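Local coordinates for protein deoxyribodipyrimidine photo-lyase (Oryza sativa Japonica Group, PDB 3UMV) that uses light energy and a bound FAD to split UV-induced cyclobutane pyrimidine dimers in DNA back into two separate pyrimidines, at residues Pro69-Phe74 and Pro110-Thr115; Gly38-Trp43 and Thr132-Phe137. All coordinates share one frame; numbering follows the deposited sequence.

Contact 1: residues Pro69-Phe74 and Pro110-Thr115. With URE (urea), chain N.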
ATOM      1  N   PRO A  69      -8.637  19.245 -22.923  1.00 29.48           N
ATOM      2  CA  PRO A  69      -8.939  19.332 -21.490  1.00 27.92           C
ATOM      3  C   PRO A  69      -8.542  18.071 -20.729  1.00 26.27           C
ATOM      4  O   PRO A  69      -8.318  17.019 -21.336  1.00 25.13           O
ATOM      5  CB  PRO A  69     -10.457  19.510 -21.465  1.00 28.02           C
ATOM      6  CG  PRO A  69     -10.926  18.859 -22.703  1.00 31.27           C
ATOM      7  CD  PRO A  69      -9.857  19.103 -23.736  1.00 28.27           C
ATOM      8  N   LEU A  70      -8.474  18.202 -19.408  1.00 20.80           N
ATOM      9  CA  LEU A  70      -7.972  17.159 -18.514  1.00 21.66           C
ATOM     10  C   LEU A  70      -8.972  16.896 -17.396  1.00 22.02           C
ATOM     11  O   LEU A  70      -9.480  17.837 -16.785  1.00 22.10           O
ATOM     12  CB  LEU A  70      -6.655  17.614 -17.888  1.00 21.11           C
ATOM     13  CG  LEU A  70      -6.037  16.692 -16.823  1.00 23.91           C
ATOM     14  CD1 LEU A  70      -5.605  15.377 -17.427  1.00 20.05           C
ATOM     15  CD2 LEU A  70      -4.864  17.365 -16.147  1.00 24.88           C
ATOM     16  N   ALA A  71      -9.251  15.621 -17.132  1.00 22.43           N
ATOM     17  CA  ALA A  71     -10.149  15.231 -16.047  1.00 20.19           C
ATOM     18  C   ALA A  71      -9.560  14.083 -15.233  1.00 20.53           C
ATOM     19  O   ALA A  71      -8.766  13.297 -15.752  1.00 20.95           O
ATOM     20  CB  ALA A  71     -11.498  14.825 -16.584  1.00 19.30           C
ATOM     21  N   VAL A  72      -9.942  14.008 -13.959  1.00 18.83           N
ATOM     22  CA  VAL A  72      -9.579  12.884 -13.096  1.00 16.63           C
ATOM     23  C   VAL A  72     -10.842  12.076 -12.813  1.00 17.37           C
ATOM     24  O   VAL A  72     -11.921  12.645 -12.602  1.00 20.28           O
ATOM     25  CB  VAL A  72      -8.975  13.361 -11.752  1.00 20.35           C
ATOM     26  CG1 VAL A  72      -8.705  12.170 -10.839  1.00 19.07           C
ATOM     27  CG2 VAL A  72      -7.713  14.182 -11.986  1.00 21.04           C
ATOM     28  N   ALA A  73     -10.724  10.753 -12.833  1.00 13.94           N
ATOM     29  CA  ALA A  73     -11.843   9.877 -12.501  1.00 16.73           C
ATOM     30  C   ALA A  73     -11.409   8.829 -11.491  1.00 17.36           C
ATOM     31  O   ALA A  73     -10.326   8.264 -11.612  1.00 16.89           O
ATOM     32  CB  ALA A  73     -12.399   9.202 -13.764  1.00 18.11           C
ATOM     33  N   PHE A  74     -12.243   8.589 -10.477  1.00 15.30           N
ATOM     34  CA  PHE A  74     -11.959   7.555  -9.486  1.00 14.61           C
ATOM     35  C   PHE A  74     -13.113   6.569  -9.434  1.00 12.47           C
ATOM     36  O   PHE A  74     -14.274   6.973  -9.297  1.00 19.16           O
ATOM     37  CB  PHE A  74     -11.758   8.158  -8.097  1.00 18.17           C
ATOM     38  CG  PHE A  74     -11.362   7.148  -7.065  1.00 16.08           C
ATOM     39  CD1 PHE A  74     -10.018   6.911  -6.798  1.00 17.08           C
ATOM     40  CD2 PHE A  74     -12.317   6.405  -6.386  1.00 15.85           C
ATOM     41  CE1 PHE A  74      -9.646   5.966  -5.862  1.00 18.23           C
ATOM     42  CE2 PHE A  74     -11.948   5.459  -5.445  1.00 17.73           C
ATOM     43  CZ  PHE A  74     -10.615   5.236  -5.178  1.00 19.89           C
ATOM     44  N   PRO A 110     -11.639  18.877 -12.856  1.00 22.68           N
ATOM     45  CA  PRO A 110     -12.850  18.059 -12.737  1.00 22.85           C
ATOM     46  C   PRO A 110     -12.533  16.708 -12.114  1.00 25.55           C
ATOM     47  O   PRO A 110     -11.597  16.046 -12.556  1.00 25.19           O
ATOM     48  CB  PRO A 110     -13.285  17.865 -14.194  1.00 24.83           C
ATOM     49  CG  PRO A 110     -12.605  18.945 -14.951  1.00 24.58           C
ATOM     50  CD  PRO A 110     -11.306  19.168 -14.261  1.00 25.71           C
ATOM     51  N   PHE A 111     -13.299  16.306 -11.103  1.00 21.08           N
ATOM     52  CA  PHE A 111     -13.088  15.014 -10.454  1.00 20.88           C
ATOM     53  C   PHE A 111     -14.369  14.199 -10.565  1.00 19.47           C
ATOM     54  O   PHE A 111     -15.375  14.538  -9.948  1.00 22.30           O
ATOM     55  CB  PHE A 111     -12.697  15.213  -8.982  1.00 18.12           C
ATOM     56  CG  PHE A 111     -12.471  13.928  -8.213  1.00 19.04           C
ATOM     57  CD1 PHE A 111     -11.302  13.197  -8.370  1.00 18.69           C
ATOM     58  CD2 PHE A 111     -13.421  13.475  -7.312  1.00 23.39           C
ATOM     59  CE1 PHE A 111     -11.091  12.014  -7.639  1.00 19.07           C
ATOM     60  CE2 PHE A 111     -13.219  12.301  -6.591  1.00 19.93           C
ATOM     61  CZ  PHE A 111     -12.046  11.572  -6.758  1.00 17.91           C
ATOM     62  N   PHE A 112     -14.327  13.125 -11.352  1.00 19.97           N
ATOM     63  CA  PHE A 112     -15.466  12.220 -11.490  1.00 21.81           C
ATOM     64  C   PHE A 112     -15.379  11.074 -10.481  1.00 21.86           C
ATOM     65  O   PHE A 112     -14.409  10.318 -10.476  1.00 26.46           O
ATOM     66  CB  PHE A 112     -15.509  11.622 -12.897  1.00 18.18           C
ATOM     67  CG  PHE A 112     -15.829  12.623 -13.975  1.00 22.43           C
ATOM     68  CD1 PHE A 112     -17.128  12.799 -14.413  1.00 23.36           C
ATOM     69  CD2 PHE A 112     -14.824  13.383 -14.549  1.00 23.68           C
ATOM     70  CE1 PHE A 112     -17.426  13.721 -15.411  1.00 23.87           C
ATOM     71  CE2 PHE A 112     -15.114  14.314 -15.551  1.00 23.10           C
ATOM     72  CZ  PHE A 112     -16.415  14.480 -15.981  1.00 22.22           C
ATOM     73  N   LEU A 113     -16.395  10.953  -9.631  1.00 21.07           N
ATOM     74  CA  LEU A 113     -16.476   9.853  -8.679  1.00 22.29           C
ATOM     75  C   LEU A 113     -17.518   8.833  -9.113  1.00 23.33           C
ATOM     76  O   LEU A 113     -18.692   9.167  -9.275  1.00 27.62           O
ATOM     77  CB  LEU A 113     -16.821  10.369  -7.285  1.00 21.30           C
ATOM     78  CG  LEU A 113     -16.864   9.244  -6.249  1.00 24.69           C
ATOM     79  CD1 LEU A 113     -15.515   8.570  -6.153  1.00 24.75           C
ATOM     80  CD2 LEU A 113     -17.302   9.771  -4.886  1.00 28.63           C
ATOM     81  N   PHE A 114     -17.085   7.586  -9.288  1.00 19.77           N
ATOM     82  CA  PHE A 114     -17.976   6.507  -9.712  1.00 21.63           C
ATOM     83  C   PHE A 114     -18.063   5.426  -8.634  1.00 23.51           C
ATOM     84  O   PHE A 114     -17.050   4.827  -8.261  1.00 21.97           O
ATOM     85  CB  PHE A 114     -17.473   5.894 -11.022  1.00 21.53           C
ATOM     86  CG  PHE A 114     -17.511   6.843 -12.196  1.00 24.05           C
ATOM     87  CD1 PHE A 114     -16.345   7.210 -12.851  1.00 19.51           C
ATOM     88  CD2 PHE A 114     -18.710   7.368 -12.638  1.00 27.28           C
ATOM     89  CE1 PHE A 114     -16.381   8.074 -13.940  1.00 21.07           C
ATOM     90  CE2 PHE A 114     -18.755   8.240 -13.721  1.00 27.59           C
ATOM     91  CZ  PHE A 114     -17.592   8.598 -14.370  1.00 26.13           C
ATOM     92  N   THR A 115     -19.261   5.175  -8.114  1.00 24.22           N
ATOM     93  CA  THR A 115     -19.398   4.174  -7.061  1.00 29.93           C
ATOM     94  C   THR A 115     -19.951   2.825  -7.546  1.00 34.59           C
ATOM     95  O   THR A 115     -20.162   1.906  -6.752  1.00 35.06           O
ATOM     96  CB  THR A 115     -20.206   4.715  -5.863  1.00 30.57           C
ATOM     97  OG1 THR A 115     -21.440   5.280  -6.320  1.00 37.03           O
ATOM     98  CG2 THR A 115     -19.405   5.795  -5.154  1.00 29.55           C
TER
HETATM   99  C   URE N 905     -20.322  11.177 -12.513  1.00 33.24           C
HETATM  100  O   URE N 905     -19.750  12.151 -12.054  1.00 28.10           O
HETATM  101  N1  URE N 905     -20.424  10.087 -11.798  1.00 33.15           N
HETATM  102  N2  URE N 905     -20.824  11.221 -13.723  1.00 34.60           N
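Phenylalanines from both strands, with Val72, make much of the side-chain contact between these parallel strands. Phe111 has CG anti to the backbone N (chi1 179°), and this brings its ring toward the neighbouring strand. Its edge takes Val72 CG1, which lies 3.7 Å from Phe111 CD1. The far end of the same ring, CZ, reaches Phe74 CB at 3.7 Å. Leu113 and Phe74 run side by side on this face, with Leu113 CD1 3.9 Å from Phe74 CD2. Helix 87-106 covers Phe111 and Phe74.

Phe112 points to the other face, with Ala73; it and Phe114 both have CG anti to the carbonyl carbon. Phe112 sets its ring edge on Ala71, with Phe112 CE2 3.8 Å from Ala71 CB. Phe114 CE1 meets Ala73 CB, while its CE2 lies 3.1 Å from urea N1. That N1 donates to Leu113 O at 3.2 Å. An alanine at Phe114 would probably loosen the packing against Ala73 and strip one wall from the urea pocket.

Four nearly straight backbone bonds fix the register, among them Phe112 N to Val72 O at 2.8 Å. Strand 70-75, helix 87-106 and strand 111-114 form a beta-alpha-beta unit of the photolyase alpha/beta domain.

Contact 2: residues Gly38-Trp43 and Thr132-Phe137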
ATOM      1  N   GLY A  38      -9.350  15.452 -28.206  1.00 35.06           N
ATOM      2  CA  GLY A  38     -10.203  14.824 -27.214  1.00 31.07           C
ATOM      3  C   GLY A  38      -9.592  14.915 -25.821  1.00 25.99           C
ATOM      4  O   GLY A  38      -8.372  14.948 -25.680  1.00 25.15           O
ATOM      5  N   PRO A  39     -10.445  14.965 -24.789  1.00 24.04           N
ATOM      6  CA  PRO A  39     -10.011  15.040 -23.389  1.00 22.35           C
ATOM      7  C   PRO A  39      -9.028  13.933 -23.005  1.00 22.80           C
ATOM      8  O   PRO A  39      -9.037  12.846 -23.587  1.00 25.24           O
ATOM      9  CB  PRO A  39     -11.316  14.858 -22.609  1.00 21.37           C
ATOM     10  CG  PRO A  39     -12.393  15.380 -23.564  1.00 25.59           C
ATOM     11  CD  PRO A  39     -11.911  14.985 -24.932  1.00 26.08           C
ATOM     12  N   VAL A  40      -8.180  14.222 -22.026  1.00 20.57           N
ATOM     13  CA  VAL A  40      -7.356  13.203 -21.401  1.00 18.55           C
ATOM     14  C   VAL A  40      -7.971  12.890 -20.041  1.00 21.17           C
ATOM     15  O   VAL A  40      -8.320  13.805 -19.288  1.00 19.37           O
ATOM     16  CB  VAL A  40      -5.904  13.693 -21.197  1.00 17.01           C
ATOM     17  CG1 VAL A  40      -5.081  12.631 -20.449  1.00 19.17           C
ATOM     18  CG2 VAL A  40      -5.271  14.065 -22.551  1.00 21.11           C
ATOM     19  N   VAL A  41      -8.126  11.602 -19.737  1.00 17.42           N
ATOM     20  CA  VAL A  41      -8.701  11.188 -18.460  1.00 17.43           C
ATOM     21  C   VAL A  41      -7.675  10.396 -17.670  1.00 15.53           C
ATOM     22  O   VAL A  41      -7.129   9.421 -18.184  1.00 17.93           O
ATOM     23  CB  VAL A  41      -9.927  10.287 -18.658  1.00 18.03           C
ATOM     24  CG1 VAL A  41     -10.474   9.809 -17.304  1.00 21.48           C
ATOM     25  CG2 VAL A  41     -10.996  11.017 -19.456  1.00 21.74           C
ATOM     26  N   TYR A  42      -7.409  10.827 -16.433  1.00 14.50           N
ATOM     27  CA  TYR A  42      -6.575  10.066 -15.516  1.00 17.97           C
ATOM     28  C   TYR A  42      -7.488   9.253 -14.602  1.00 18.43           C
ATOM     29  O   TYR A  42      -8.252   9.808 -13.806  1.00 19.23           O
ATOM     30  CB  TYR A  42      -5.647  10.990 -14.703  1.00 18.25           C
ATOM     31  CG  TYR A  42      -5.006  10.347 -13.484  1.00 15.25           C
ATOM     32  CD1 TYR A  42      -4.568   9.023 -13.507  1.00 14.23           C
ATOM     33  CD2 TYR A  42      -4.816  11.077 -12.308  1.00 18.29           C
ATOM     34  CE1 TYR A  42      -3.992   8.429 -12.388  1.00 16.08           C
ATOM     35  CE2 TYR A  42      -4.224  10.491 -11.176  1.00 17.23           C
ATOM     36  CZ  TYR A  42      -3.806   9.176 -11.229  1.00 13.34           C
ATOM     37  OH  TYR A  42      -3.214   8.594 -10.124  1.00 14.08           O
ATOM     38  N   TRP A  43      -7.453   7.939 -14.785  1.00 15.25           N
ATOM     39  CA  TRP A  43      -8.150   7.020 -13.905  1.00 14.10           C
ATOM     40  C   TRP A  43      -7.277   6.807 -12.672  1.00 15.00           C
ATOM     41  O   TRP A  43      -6.321   6.039 -12.698  1.00 17.01           O
ATOM     42  CB  TRP A  43      -8.439   5.700 -14.639  1.00 15.35           C
ATOM     43  CG  TRP A  43      -9.015   4.613 -13.758  1.00 17.38           C
ATOM     44  CD1 TRP A  43      -9.530   4.759 -12.498  1.00 15.35           C
ATOM     45  CD2 TRP A  43      -9.104   3.209 -14.065  1.00 16.60           C
ATOM     46  NE1 TRP A  43      -9.948   3.547 -12.018  1.00 16.37           N
ATOM     47  CE2 TRP A  43      -9.695   2.577 -12.954  1.00 17.26           C
ATOM     48  CE3 TRP A  43      -8.744   2.428 -15.174  1.00 21.28           C
ATOM     49  CZ2 TRP A  43      -9.933   1.190 -12.910  1.00 16.73           C
ATOM     50  CZ3 TRP A  43      -8.988   1.045 -15.131  1.00 16.65           C
ATOM     51  CH2 TRP A  43      -9.574   0.449 -14.009  1.00 19.41           C
ATOM     52  N   THR A 132      -7.141   9.925 -24.750  1.00 21.92           N
ATOM     53  CA  THR A 132      -6.270   9.056 -23.969  1.00 19.75           C
ATOM     54  C   THR A 132      -6.804   8.781 -22.567  1.00 22.06           C
ATOM     55  O   THR A 132      -7.293   9.682 -21.895  1.00 19.80           O
ATOM     56  CB  THR A 132      -4.849   9.648 -23.857  1.00 23.03           C
ATOM     57  OG1 THR A 132      -4.373   9.994 -25.166  1.00 28.14           O
ATOM     58  CG2 THR A 132      -3.887   8.639 -23.223  1.00 22.47           C
ATOM     59  N   LEU A 133      -6.701   7.525 -22.144  1.00 19.41           N
ATOM     60  CA  LEU A 133      -6.918   7.150 -20.755  1.00 18.38           C
ATOM     61  C   LEU A 133      -5.563   6.848 -20.128  1.00 17.88           C
ATOM     62  O   LEU A 133      -4.792   6.065 -20.674  1.00 19.95           O
ATOM     63  CB  LEU A 133      -7.804   5.901 -20.679  1.00 19.70           C
ATOM     64  CG  LEU A 133      -7.969   5.241 -19.303  1.00 20.98           C
ATOM     65  CD1 LEU A 133      -8.795   6.110 -18.384  1.00 18.62           C
ATOM     66  CD2 LEU A 133      -8.611   3.865 -19.451  1.00 19.61           C
ATOM     67  N   VAL A 134      -5.268   7.472 -18.992  1.00 13.50           N
ATOM     68  CA  VAL A 134      -4.032   7.183 -18.268  1.00 14.87           C
ATOM     69  C   VAL A 134      -4.376   6.483 -16.965  1.00 12.84           C
ATOM     70  O   VAL A 134      -5.184   6.974 -16.198  1.00 15.78           O
ATOM     71  CB  VAL A 134      -3.250   8.466 -17.939  1.00 11.46           C
ATOM     72  CG1 VAL A 134      -1.967   8.118 -17.156  1.00 13.85           C
ATOM     73  CG2 VAL A 134      -2.950   9.241 -19.226  1.00 15.30           C
ATOM     74  N   ALA A 135      -3.765   5.334 -16.706  1.00 12.81           N
ATOM     75  CA  ALA A 135      -3.983   4.672 -15.416  1.00 15.50           C
ATOM     76  C   ALA A 135      -2.704   4.669 -14.594  1.00 18.30           C
ATOM     77  O   ALA A 135      -1.618   4.765 -15.156  1.00 18.82           O
ATOM     78  CB  ALA A 135      -4.494   3.248 -15.616  1.00 17.82           C
ATOM     79  N   ASP A 136      -2.833   4.576 -13.273  1.00 15.92           N
ATOM     80  CA  ASP A 136      -1.678   4.341 -12.416  1.00 14.66           C
ATOM     81  C   ASP A 136      -1.458   2.833 -12.233  1.00 14.89           C
ATOM     82  O   ASP A 136      -2.126   2.017 -12.882  1.00 15.46           O
ATOM     83  CB  ASP A 136      -1.722   5.147 -11.081  1.00 12.76           C
ATOM     84  CG  ASP A 136      -3.029   4.946 -10.280  1.00 15.09           C
ATOM     85  OD1 ASP A 136      -3.509   5.924  -9.647  1.00 16.17           O
ATOM     86  OD2 ASP A 136      -3.549   3.809 -10.236  1.00 13.69           O
ATOM     87  N   PHE A 137      -0.484   2.463 -11.410  1.00 12.46           N
ATOM     88  CA  PHE A 137      -0.042   1.072 -11.340  1.00 14.09           C
ATOM     89  C   PHE A 137      -0.147   0.419  -9.978  1.00 15.32           C
ATOM     90  O   PHE A 137       0.283   0.982  -8.969  1.00 15.45           O
ATOM     91  CB  PHE A 137       1.419   0.920 -11.794  1.00 13.14           C
ATOM     92  CG  PHE A 137       1.996  -0.427 -11.458  1.00 15.00           C
ATOM     93  CD1 PHE A 137       2.765  -0.599 -10.316  1.00 14.01           C
ATOM     94  CD2 PHE A 137       1.711  -1.534 -12.246  1.00 16.54           C
ATOM     95  CE1 PHE A 137       3.281  -1.861  -9.985  1.00 13.51           C
ATOM     96  CE2 PHE A 137       2.208  -2.796 -11.924  1.00 15.48           C
ATOM     97  CZ  PHE A 137       2.995  -2.955 -10.777  1.00 16.81           C
TER
HETATM   98  O   HOH W   1      -5.506   3.446 -12.272  1.00 16.90           O
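Strands 40-43 and 132-135 run parallel, their axes 4.7 Å apart at closest approach and 22° from aligned. Val41 bonds twice to strand 132-135: its N donates to Thr132 O, and its O accepts from Val134 N at 2.8 Å. Trp43 N also bonds to Val134 O, but at a more bent 146°. The Val40 and Val134 side chains cross obliquely, CG1 to CG2, on the face covered by helix 54-66. On the other face Leu133, with CG anti to the backbone N, brings CD1 to within 3.8 Å of Trp43 CB, under helix 141-157. Helices on both faces of a parallel core give the alpha/beta sandwich of the photolyase N-terminal domain, a Rossmann-like fold of the HUP group.

Tyr42 OH donates to the anti lone pair of Asp136 OD1 at 2.7 Å, and the ring stands 81° from the carboxylate plane. Val134 O lies in the plane of the Tyr42 ring, at its edge, 3.4 Å from Tyr42 CD1. Asp136 CG takes the crowded chi1 position. A water donates to Asp136 OD2 and Trp43 O and accepts from Asp136 N. The backbone N atoms of Leu45, Arg46 and Asp47 also bond to this carboxylate, probably favouring its charged form.

Contacts 1 and 2 are two seams of one sheet, their centres 10 Å apart. Strands 40-44 and 70-75 are neighbours, so the order across both contacts is 132-135, 40-44, 70-75, 111-114. The seam between the contacts is itself bonded: Ala73 N lies 2.8 Å from Tyr42 O, and Pro69 O lies 2.9 Å from Val40 N. Leu70 CD1 packs 3.6 Å from Val40 O. In sequence, contact 1 lies within the loop that contact 2 closes. Contact 1 binds urea directly, whereas the Trp43 side chain of contact 2 stays about 7 Å from a urea. On the FAD side, the Phe74 side chain is about 9 Å from that of Arg429, a probable FAD-binding residue.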